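Local coordinates for CysE, serine acetyltransferase (Brucella abortus, PDB 4HZD), which catalyses the transfer of an acetyl group from acetyl-coenzyme A to L-serine, giving O-acetylserine in the pathway of cysteine biosynthesis, at residues S199-R202 with H203-R207; Q122-R125 with L126-L130; E26-E29 with A30-D34; D94-A97 with V98-D102. All coordinates share one frame; numbering follows the deposited sequence.

Contact 1: residues S199-R202 with H203-R207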
loop_
_atom_site.group_PDB
_atom_site.type_symbol
_atom_site.label_atom_id
_atom_site.label_comp_id
_atom_site.label_asym_id
_atom_site.label_seq_id
_atom_site.Cartn_x
_atom_site.Cartn_y
_atom_site.Cartn_z
ATOM N N SER A 199 -8.071 -39.270 17.484
ATOM C CA SER A 199 -8.901 -38.173 17.981
ATOM C C SER A 199 -8.188 -37.104 18.806
ATOM O O SER A 199 -8.403 -35.910 18.598
ATOM C CB SER A 199 -10.052 -38.746 18.821
ATOM O OG SER A 199 -10.601 -39.906 18.213
ATOM N N GLY A 200 -7.385 -37.534 19.773
ATOM C CA GLY A 200 -6.842 -36.616 20.765
ATOM C C GLY A 200 -5.405 -36.358 20.412
ATOM O O GLY A 200 -5.116 -35.668 19.434
ATOM N N ASP A 201 -4.513 -36.957 21.188
ATOM C CA ASP A 201 -3.094 -36.836 20.948
ATOM C C ASP A 201 -2.752 -37.676 19.713
ATOM O O ASP A 201 -2.952 -38.891 19.704
ATOM C CB ASP A 201 -2.326 -37.268 22.194
ATOM C CG ASP A 201 -0.861 -36.845 22.158
ATOM O OD1 ASP A 201 -0.392 -36.316 21.116
ATOM O OD2 ASP A 201 -0.175 -37.049 23.184
ATOM N N ARG A 202 -2.260 -37.029 18.652
ATOM C CA ARG A 202 -2.247 -37.661 17.337
ATOM C C ARG A 202 -1.124 -37.226 16.390
ATOM O O ARG A 202 -1.172 -37.561 15.205
ATOM C CB ARG A 202 -3.614 -37.448 16.642
ATOM C CG ARG A 202 -3.956 -35.993 16.269
ATOM C CD ARG A 202 -5.445 -35.809 15.885
ATOM N NE ARG A 202 -5.777 -34.446 15.410
ATOM C CZ ARG A 202 -5.956 -33.363 16.184
ATOM N NH1 ARG A 202 -5.838 -33.415 17.513
ATOM N NH2 ARG A 202 -6.253 -32.193 15.618
ATOM N N HIS A 203 -0.149 -36.456 16.874
ATOM C CA HIS A 203 0.915 -35.952 15.982
ATOM C C HIS A 203 2.191 -36.289 16.677
ATOM O O HIS A 203 2.158 -36.654 17.873
ATOM C CB HIS A 203 0.770 -34.429 15.731
ATOM C CG HIS A 203 -0.581 -34.028 15.136
ATOM N ND1 HIS A 203 -1.474 -33.271 15.801
ATOM C CD2 HIS A 203 -1.160 -34.306 13.895
ATOM C CE1 HIS A 203 -2.581 -33.090 15.042
ATOM N NE2 HIS A 203 -2.402 -33.728 13.891
ATOM N N PRO A 204 3.323 -36.173 15.968
ATOM C CA PRO A 204 4.609 -36.649 16.460
ATOM C C PRO A 204 5.280 -35.895 17.599
ATOM O O PRO A 204 5.081 -34.673 17.832
ATOM C CB PRO A 204 5.514 -36.594 15.216
ATOM C CG PRO A 204 4.579 -36.735 14.079
ATOM C CD PRO A 204 3.396 -35.894 14.514
ATOM N N LYS A 205 6.076 -36.673 18.308
ATOM C CA LYS A 205 6.906 -36.185 19.383
ATOM C C LYS A 205 8.353 -36.310 18.918
ATOM O O LYS A 205 8.890 -37.419 18.774
ATOM C CB LYS A 205 6.635 -36.991 20.661
ATOM C CG LYS A 205 5.148 -37.146 21.000
ATOM C CD LYS A 205 4.500 -35.817 21.409
ATOM C CE LYS A 205 2.972 -35.900 21.618
ATOM N NZ LYS A 205 2.158 -36.250 20.415
ATOM N N ILE A 206 8.969 -35.171 18.635
ATOM C CA ILE A 206 10.354 -35.136 18.141
ATOM C C ILE A 206 11.313 -34.796 19.290
ATOM O O ILE A 206 11.257 -33.690 19.845
ATOM C CB ILE A 206 10.485 -34.123 16.975
ATOM C CG1 ILE A 206 9.349 -34.344 15.949
ATOM C CG2 ILE A 206 11.865 -34.162 16.332
ATOM C CD1 ILE A 206 9.353 -35.714 15.265
ATOM N N ARG A 207 12.209 -35.746 19.617
ATOM C CA ARG A 207 13.194 -35.585 20.698
ATOM C C ARG A 207 14.385 -34.734 20.245
ATOM O O ARG A 207 14.518 -34.424 19.065
ATOM C CB ARG A 207 13.686 -36.949 21.186
ATOM C CG ARG A 207 12.575 -37.854 21.718
ATOM C CD ARG A 207 12.196 -37.487 23.135
ATOM N NE ARG A 207 10.974 -38.173 23.582
ATOM C CZ ARG A 207 9.730 -37.661 23.524
ATOM N NH1 ARG A 207 9.511 -36.449 23.019
ATOM N NH2 ARG A 207 8.685 -38.364 23.967
#
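Arg202 lays its CG methylene over one face of the His203 imidazole. CG stands 3.6 Å from the ring centroid and 18° off the ring normal, which meets the definition of a CH-pi contact. The two neighbouring side chains run side by side in the same direction, and the guanidinium continues past the ring, with His203 CE1 lying over its face toward the rim. With the two planes 53° apart, the groups are inclined rather than stacked. Arg202 CG sits between the backbone N and the carbonyl carbon (chi1 66°), and the chain is extended from there to NE. Its NH1 then donates to the Gly200 O at 3.0 Å, a bond lying in the guanidinium plane and in the carbonyl plane, while NH2 forms a salt bridge to Glu176. The imidazole is fixed separately, through ND1 and the backbone N of Thr177.

Further along, Lys205 bends back at chi2 and chi4, bringing its ammonium group to Asp201 from the opposite direction. Lys205 NZ meets Asp201 OD1 at 2.6 Å on the syn side, slightly out of the carboxylate plane, in a short salt bridge. The same NZ also donates to the His203 O at 2.6 Å, and Asn221 OD1 and Thr177 O are further acceptors; with four oxygens round three N-H groups, at least one hydrogen must be shared or one bond left weaker. The His203 side chain lies about 6 Å from bound coenzyme A, which places this loop and the entry into strand 205-206 beside the coenzyme A site of the left-handed beta-helix.

Contact 2: residues Q122-R125 with L126-L130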
loop_
_atom_site.group_PDB
_atom_site.type_symbol
_atom_site.label_atom_id
_atom_site.label_comp_id
_atom_site.label_asym_id
_atom_site.label_seq_id
_atom_site.Cartn_x
_atom_site.Cartn_y
_atom_site.Cartn_z
ATOM N N GLN A 122 9.557 -17.830 15.108
ATOM C CA GLN A 122 9.190 -16.775 16.074
ATOM C C GLN A 122 7.724 -16.380 15.921
ATOM O O GLN A 122 7.037 -16.083 16.907
ATOM C CB GLN A 122 10.129 -15.563 15.968
ATOM C CG GLN A 122 11.600 -15.904 15.787
ATOM C CD GLN A 122 12.104 -16.980 16.768
ATOM O OE1 GLN A 122 11.585 -17.123 17.891
ATOM N NE2 GLN A 122 13.126 -17.707 16.363
ATOM N N THR A 123 7.223 -16.428 14.694
ATOM C CA THR A 123 5.794 -16.185 14.455
ATOM C C THR A 123 4.985 -17.244 15.174
ATOM O O THR A 123 4.037 -16.905 15.867
ATOM C CB THR A 123 5.407 -16.144 12.949
ATOM O OG1 THR A 123 6.159 -15.138 12.293
ATOM C CG2 THR A 123 3.923 -15.810 12.798
ATOM N N HIS A 124 5.417 -18.521 15.119
ATOM C CA HIS A 124 4.732 -19.529 15.914
ATOM C C HIS A 124 4.779 -19.267 17.403
ATOM O O HIS A 124 3.777 -19.441 18.099
ATOM C CB HIS A 124 5.276 -20.933 15.708
ATOM C CG HIS A 124 4.658 -21.916 16.670
ATOM N ND1 HIS A 124 3.349 -22.263 16.600
ATOM C CD2 HIS A 124 5.170 -22.524 17.820
ATOM C CE1 HIS A 124 3.065 -23.114 17.608
ATOM N NE2 HIS A 124 4.173 -23.260 18.355
ATOM N N ARG A 125 5.949 -18.901 17.911
ATOM C CA ARG A 125 6.085 -18.574 19.330
ATOM C C ARG A 125 5.051 -17.500 19.737
ATOM O O ARG A 125 4.406 -17.606 20.776
ATOM C CB ARG A 125 7.516 -18.102 19.616
ATOM C CG ARG A 125 8.565 -19.177 19.335
ATOM C CD ARG A 125 9.878 -18.978 20.096
ATOM N NE ARG A 125 10.979 -19.774 19.504
ATOM C CZ ARG A 125 11.123 -21.096 19.662
ATOM N NH1 ARG A 125 10.220 -21.804 20.354
ATOM N NH2 ARG A 125 12.155 -21.717 19.116
ATOM N N LEU A 126 4.899 -16.473 18.908
ATOM C CA LEU A 126 3.891 -15.430 19.156
ATOM C C LEU A 126 2.490 -16.026 19.164
ATOM O O LEU A 126 1.741 -15.838 20.120
ATOM C CB LEU A 126 3.974 -14.305 18.103
ATOM C CG LEU A 126 2.944 -13.153 18.287
ATOM C CD1 LEU A 126 2.989 -12.640 19.741
ATOM C CD2 LEU A 126 3.177 -12.023 17.266
ATOM N N ALA A 127 2.141 -16.716 18.085
ATOM C CA ALA A 127 0.829 -17.365 17.955
ATOM C C ALA A 127 0.497 -18.308 19.125
ATOM O O ALA A 127 -0.650 -18.377 19.601
ATOM C CB ALA A 127 0.748 -18.107 16.609
ATOM N N HIS A 128 1.500 -19.044 19.574
ATOM C CA HIS A 128 1.349 -20.053 20.641
ATOM C C HIS A 128 0.986 -19.379 21.962
ATOM O O HIS A 128 0.061 -19.792 22.660
ATOM C CB HIS A 128 2.636 -20.894 20.772
ATOM C CG HIS A 128 2.556 -21.980 21.837
ATOM N ND1 HIS A 128 1.819 -23.111 21.680
ATOM C CD2 HIS A 128 3.166 -22.079 23.105
ATOM C CE1 HIS A 128 1.942 -23.881 22.789
ATOM N NE2 HIS A 128 2.765 -23.247 23.656
ATOM N N TRP A 129 1.738 -18.347 22.305
ATOM C CA TRP A 129 1.433 -17.523 23.471
ATOM C C TRP A 129 -0.002 -16.936 23.432
ATOM O O TRP A 129 -0.792 -17.043 24.417
ATOM C CB TRP A 129 2.513 -16.436 23.597
ATOM C CG TRP A 129 2.293 -15.536 24.786
ATOM C CD1 TRP A 129 2.373 -15.872 26.146
ATOM C CD2 TRP A 129 1.853 -14.141 24.765
ATOM N NE1 TRP A 129 2.061 -14.782 26.926
ATOM C CE2 TRP A 129 1.733 -13.723 26.164
ATOM C CE3 TRP A 129 1.556 -13.224 23.757
ATOM C CZ2 TRP A 129 1.340 -12.445 26.507
ATOM C CZ3 TRP A 129 1.180 -11.932 24.112
ATOM C CH2 TRP A 129 1.080 -11.552 25.456
ATOM N N LEU A 130 -0.345 -16.297 22.300
ATOM C CA LEU A 130 -1.692 -15.732 22.093
ATOM C C LEU A 130 -2.767 -16.792 22.297
ATOM O O LEU A 130 -3.778 -16.530 22.952
ATOM C CB LEU A 130 -1.825 -15.119 20.668
ATOM C CG LEU A 130 -0.965 -13.860 20.516
ATOM C CD1 LEU A 130 -1.002 -13.351 19.093
ATOM C CD2 LEU A 130 -1.429 -12.748 21.454
#
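Leu126, Arg125 and His124 carry most of this contact, successive residues of the alpha-helix 116-132 in the N-terminal helical part of the enzyme. Its i to i+4 backbone bonds include Ala127 N to Thr123 O at 2.9 Å, with an N-H...O angle of 178°, and Trp129 N to Arg125 O at 3.2 Å. Leu126 makes its local contact through CB, 3.4 Å from Thr123 O. Because its CG is anti to the backbone N (chi1 -180°), the branched end leads away from the preceding turn to pack on Met80 and on Leu142 of helix 136-149.

The Arg125 side chain meets the following residues only at CB, 3.2 Å from Leu126 N. Beyond it the chain is extended, and the guanidinium receives Gln122 OE1 at its edge, in plane, through a weak bond from NE. Stronger partners hold both polar ends: Trp87 NE1 donates to Gln122 OE1, and the guanidinium has a salt bridge to Asp94 and bonds to the carbonyls of Leu160 and Gly161.

One turn apart, His124 and His128 point the same way, side by side. Their rings are oblique, the planes at 37° and the centroids 5.5 Å apart, and the closest touch between the side chains is made by a methylene group. Each ring is anchored to a backbone carbonyl near the start of the beta-helix, His124 NE2 to Ala158 O and His128 ND1 to Pro156 O. Between them, His128 CB lies over the face of the His124 ring, 4.0 Å from its centroid and 3.7 Å from NE2.

Contact 3: residues E26-E29 with A30-D34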
loop_
_atom_site.group_PDB
_atom_site.type_symbol
_atom_site.label_atom_id
_atom_site.label_comp_id
_atom_site.label_asym_id
_atom_site.label_seq_id
_atom_site.Cartn_x
_atom_site.Cartn_y
_atom_site.Cartn_z
ATOM N N GLU A 26 27.544 -5.830 10.641
ATOM C CA GLU A 26 27.222 -6.400 9.322
ATOM C C GLU A 26 26.195 -5.528 8.583
ATOM O O GLU A 26 26.281 -5.359 7.359
ATOM C CB GLU A 26 26.706 -7.844 9.471
ATOM C CG GLU A 26 27.761 -8.922 9.830
ATOM C CD GLU A 26 27.168 -10.147 10.561
ATOM O OE1 GLU A 26 25.929 -10.316 10.609
ATOM O OE2 GLU A 26 27.941 -10.966 11.128
ATOM N N ALA A 27 25.219 -4.974 9.313
ATOM C CA ALA A 27 24.195 -4.154 8.674
ATOM C C ALA A 27 24.779 -2.835 8.208
ATOM O O ALA A 27 24.439 -2.340 7.136
ATOM C CB ALA A 27 22.982 -3.931 9.585
ATOM N N GLU A 28 25.677 -2.263 9.003
ATOM C CA GLU A 28 26.241 -0.983 8.611
ATOM C C GLU A 28 27.162 -1.122 7.398
ATOM O O GLU A 28 27.157 -0.277 6.513
ATOM C CB GLU A 28 27.017 -0.356 9.751
ATOM C CG GLU A 28 27.360 1.088 9.429
ATOM C CD GLU A 28 28.070 1.764 10.570
ATOM O OE1 GLU A 28 28.063 1.207 11.701
ATOM O OE2 GLU A 28 28.627 2.849 10.332
ATOM N N GLU A 29 27.960 -2.190 7.392
ATOM C CA GLU A 29 28.886 -2.438 6.309
ATOM C C GLU A 29 28.131 -2.682 5.000
ATOM O O GLU A 29 28.553 -2.212 3.933
ATOM C CB GLU A 29 29.801 -3.595 6.672
ATOM C CG GLU A 29 31.173 -3.480 6.032
ATOM C CD GLU A 29 31.941 -2.218 6.443
ATOM O OE1 GLU A 29 31.630 -1.571 7.482
ATOM O OE2 GLU A 29 32.886 -1.871 5.704
ATOM N N ALA A 30 26.996 -3.382 5.111
ATOM C CA ALA A 30 26.118 -3.668 3.989
ATOM C C ALA A 30 25.581 -2.391 3.378
ATOM O O ALA A 30 25.460 -2.290 2.157
ATOM C CB ALA A 30 24.959 -4.573 4.427
ATOM N N THR A 31 25.242 -1.419 4.237
ATOM C CA THR A 31 24.663 -0.146 3.777
ATOM C C THR A 31 25.660 0.697 3.018
ATOM O O THR A 31 25.326 1.264 1.971
ATOM C CB THR A 31 24.009 0.649 4.942
ATOM O OG1 THR A 31 22.938 -0.132 5.454
ATOM C CG2 THR A 31 23.406 1.984 4.436
ATOM N N ARG A 32 26.885 0.770 3.537
ATOM C CA ARG A 32 27.969 1.490 2.870
ATOM C C ARG A 32 28.205 0.945 1.481
ATOM O O ARG A 32 28.374 1.697 0.528
ATOM C CB ARG A 32 29.269 1.360 3.651
ATOM C CG ARG A 32 29.207 1.875 5.072
ATOM C CD ARG A 32 30.565 1.821 5.777
ATOM N NE ARG A 32 30.439 2.776 6.844
ATOM C CZ ARG A 32 31.006 3.978 6.860
ATOM N NH1 ARG A 32 31.867 4.336 5.922
ATOM N NH2 ARG A 32 30.739 4.794 7.851
ATOM N N ASN A 33 28.230 -0.383 1.390
ATOM C CA ASN A 33 28.520 -1.087 0.152
ATOM C C ASN A 33 27.349 -1.006 -0.853
ATOM O O ASN A 33 27.562 -1.024 -2.069
ATOM C CB ASN A 33 28.888 -2.542 0.507
ATOM C CG ASN A 33 29.211 -3.389 -0.707
ATOM O OD1 ASN A 33 30.240 -3.193 -1.361
ATOM N ND2 ASN A 33 28.336 -4.366 -1.006
ATOM N N ASP A 34 26.113 -0.890 -0.354
ATOM C CA ASP A 34 24.926 -0.876 -1.246
ATOM C C ASP A 34 23.891 0.111 -0.652
ATOM O O ASP A 34 22.900 -0.319 -0.034
ATOM C CB ASP A 34 24.365 -2.339 -1.389
ATOM C CG ASP A 34 23.580 -2.588 -2.706
ATOM O OD1 ASP A 34 23.068 -1.611 -3.276
ATOM O OD2 ASP A 34 23.471 -3.768 -3.175
#
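The backbone from Glu26 to Asn33 is regular alpha-helix, with i to i+4 bonds such as Arg32 N to Glu28 O at 3.2 Å (N-H...O angle 166°), and Asp34 is the first residue to leave helical torsions. Thr31 adds a side-chain bond to this pattern. Its OG1 is anti to the carbonyl carbon and beside the backbone N (chi1 -63°), a position from which the hydroxyl donates back to Ala27 O at 3.2 Å. The same oxygen accepts from Thr31 N at 3.1 Å, and the two donors come from opposite faces of the carbonyl plane.

These are the last two turns of helix 18-33, in the N-terminal helical domain of the serine acetyltransferase family. Ala27, Ala30 and Thr31 face helix 38-46, where Leu41 touches both Ala30 and Thr31. Ala30 also packs on Asp137 of a neighbouring subunit. At the end of the helix, Asn33 and Asp34 bind that same subunit, through Gly134 O and Arg135 respectively.

Glu28, Glu29 and Arg32 lie on the more solvent-exposed side of the helix. Glu28 and Arg32 extend side by side, and Glu28 OE2 lies at the guanidinium edge near its plane, 3.8 Å from Arg32 NH2, making a long salt bridge. Glu29 bends at chi2, and its OE1 approaches Arg32 CD at 3.9 Å. The two charges attract only at a distance: Glu29 OE1 is 4.6 Å from Arg32 NE and far off the guanidinium plane, so no bond is directed at it.

Contact 4: residues D94-A97 with V98-D102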
loop_
_atom_site.group_PDB
_atom_site.type_symbol
_atom_site.label_atom_id
_atom_site.label_comp_id
_atom_site.label_asym_id
_atom_site.label_seq_id
_atom_site.Cartn_x
_atom_site.Cartn_y
_atom_site.Cartn_z
ATOM N N ASP A 94 18.152 -19.802 18.493
ATOM C CA ASP A 94 17.623 -20.112 17.154
ATOM C C ASP A 94 18.510 -19.527 16.054
ATOM O O ASP A 94 18.739 -20.162 15.017
ATOM C CB ASP A 94 16.174 -19.627 16.992
ATOM C CG ASP A 94 15.166 -20.455 17.760
ATOM O OD1 ASP A 94 15.478 -21.561 18.269
ATOM O OD2 ASP A 94 14.015 -19.999 17.867
ATOM N N ILE A 95 19.003 -18.307 16.276
ATOM C CA ILE A 95 19.949 -17.660 15.364
ATOM C C ILE A 95 21.281 -18.431 15.320
ATOM O O ILE A 95 21.825 -18.713 14.236
ATOM C CB ILE A 95 20.196 -16.180 15.770
ATOM C CG1 ILE A 95 18.973 -15.303 15.472
ATOM C CG2 ILE A 95 21.433 -15.614 15.063
ATOM C CD1 ILE A 95 19.152 -13.875 15.993
ATOM N N GLN A 96 21.785 -18.771 16.510
ATOM C CA GLN A 96 22.983 -19.596 16.639
ATOM C C GLN A 96 22.855 -20.974 15.962
ATOM O O GLN A 96 23.819 -21.432 15.357
ATOM C CB GLN A 96 23.453 -19.691 18.118
ATOM C CG GLN A 96 24.814 -20.363 18.297
ATOM C CD GLN A 96 25.995 -19.455 17.948
ATOM O OE1 GLN A 96 25.956 -18.235 18.133
ATOM N NE2 GLN A 96 27.051 -20.057 17.435
ATOM N N ALA A 97 21.660 -21.582 15.980
ATOM C CA ALA A 97 21.407 -22.821 15.235
ATOM C C ALA A 97 21.672 -22.682 13.739
ATOM O O ALA A 97 22.305 -23.556 13.124
ATOM C CB ALA A 97 19.989 -23.329 15.457
ATOM N N VAL A 98 21.163 -21.605 13.143
ATOM C CA VAL A 98 21.383 -21.390 11.710
ATOM C C VAL A 98 22.868 -21.212 11.460
ATOM O O VAL A 98 23.423 -21.795 10.533
ATOM C CB VAL A 98 20.642 -20.140 11.144
ATOM C CG1 VAL A 98 20.960 -19.967 9.659
ATOM C CG2 VAL A 98 19.135 -20.281 11.327
ATOM N N TYR A 99 23.487 -20.370 12.274
ATOM C CA TYR A 99 24.886 -20.018 12.091
ATOM C C TYR A 99 25.735 -21.300 12.143
ATOM O O TYR A 99 26.584 -21.507 11.281
ATOM C CB TYR A 99 25.336 -18.981 13.132
ATOM C CG TYR A 99 26.788 -18.556 12.952
ATOM C CD1 TYR A 99 27.159 -17.619 11.970
ATOM C CD2 TYR A 99 27.788 -19.099 13.746
ATOM C CE1 TYR A 99 28.484 -17.238 11.797
ATOM C CE2 TYR A 99 29.114 -18.719 13.594
ATOM C CZ TYR A 99 29.457 -17.789 12.630
ATOM O OH TYR A 99 30.781 -17.444 12.485
ATOM N N ASP A 100 25.448 -22.162 13.120
ATOM C CA ASP A 100 26.184 -23.429 13.322
ATOM C C ASP A 100 25.877 -24.536 12.329
ATOM O O ASP A 100 26.740 -25.369 12.071
ATOM C CB ASP A 100 25.948 -23.964 14.740
ATOM C CG ASP A 100 26.593 -23.088 15.810
ATOM O OD1 ASP A 100 27.503 -22.317 15.493
ATOM O OD2 ASP A 100 26.175 -23.163 16.969
ATOM N N ARG A 101 24.659 -24.553 11.778
ATOM C CA ARG A 101 24.171 -25.706 11.020
ATOM C C ARG A 101 24.044 -25.475 9.503
ATOM O O ARG A 101 23.953 -26.433 8.790
ATOM C CB ARG A 101 22.844 -26.251 11.584
ATOM C CG ARG A 101 22.866 -26.622 13.070
ATOM C CD ARG A 101 21.516 -27.145 13.551
ATOM N NE ARG A 101 21.417 -26.907 14.982
ATOM C CZ ARG A 101 20.304 -26.879 15.709
ATOM N NH1 ARG A 101 19.111 -27.124 15.179
ATOM N NH2 ARG A 101 20.405 -26.619 17.008
ATOM N N ASP A 102 24.039 -24.223 9.017
ATOM C CA ASP A 102 23.940 -23.958 7.560
ATOM C C ASP A 102 25.210 -23.372 6.930
ATOM O O ASP A 102 25.525 -22.204 7.175
ATOM C CB ASP A 102 22.804 -22.981 7.259
ATOM C CG ASP A 102 22.381 -22.976 5.761
ATOM O OD1 ASP A 102 23.092 -23.512 4.870
ATOM O OD2 ASP A 102 21.308 -22.407 5.476
#
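Val98 touches the preceding turn with CB, 3.6 Å from Ile95 O, while its CG2 lies near Asp94 O; its side chain packs on Pro111 and Phe165. Tyr99 follows with a backbone bond to Ile95 O, N to O 3.1 Å. The ring leads away from the helix, yet CD2 still passes 3.9 Å from Gln96 NE2, obliquely, and the ring meets that of Phe108.

Asp100 turns its carboxylate back over the previous turn. Gln96 bends at chi2 (77°) to bring its amide round to it: NE2 donates weakly to Asp100 OD1 at 3.0 Å and to Asp100 OD2 at 3.3 Å. The amide and carboxylate planes are 59° apart, and both bonds are weak, the one to OD1 because it is bent (131°), the one to OD2 because it is long.

Arg101 then spreads its guanidinium above Ala97. The Ala97 CB sits 3.6 Å above the plane, over its centre, and the extended chain crosses the Ala97 carbonyl, with CG 3.1 Å from Ala97 O. NH1 and NH2 reach Ser185 and Gly163 O, which tie the group to the coils beyond. Asp102 leaves helical torsions, and its N and Arg101 N both approach Val98 O from the same face. This is the C-terminal end of helix 87-101, where the N-terminal helical domain packs against the first coils of the left-handed beta-helix.

Overall arrangement
Contacts 2, 3 and 4 are turns of three alpha-helices, whereas contact 1 lies in a loop leading into a strand of the beta-helix. Contact 2 is buried; the other three are partly so. Contacts 2 and 4 are tied by the Arg125-Asp94 bridge, Gln122 probably also bonds Asp94, and both helices also bond to early coils. Contact 3 lies on the opposite side of the chain's centre from contact 1, their centres about 45 Å apart, and its helix end binds a neighbouring subunit. The polar chemistry follows place: short, multiply held charges near coenzyme A in contact 1, but a long salt bridge in contact 3 and weak amide-carboxylate bonds in contact 4 on exposed helix surface.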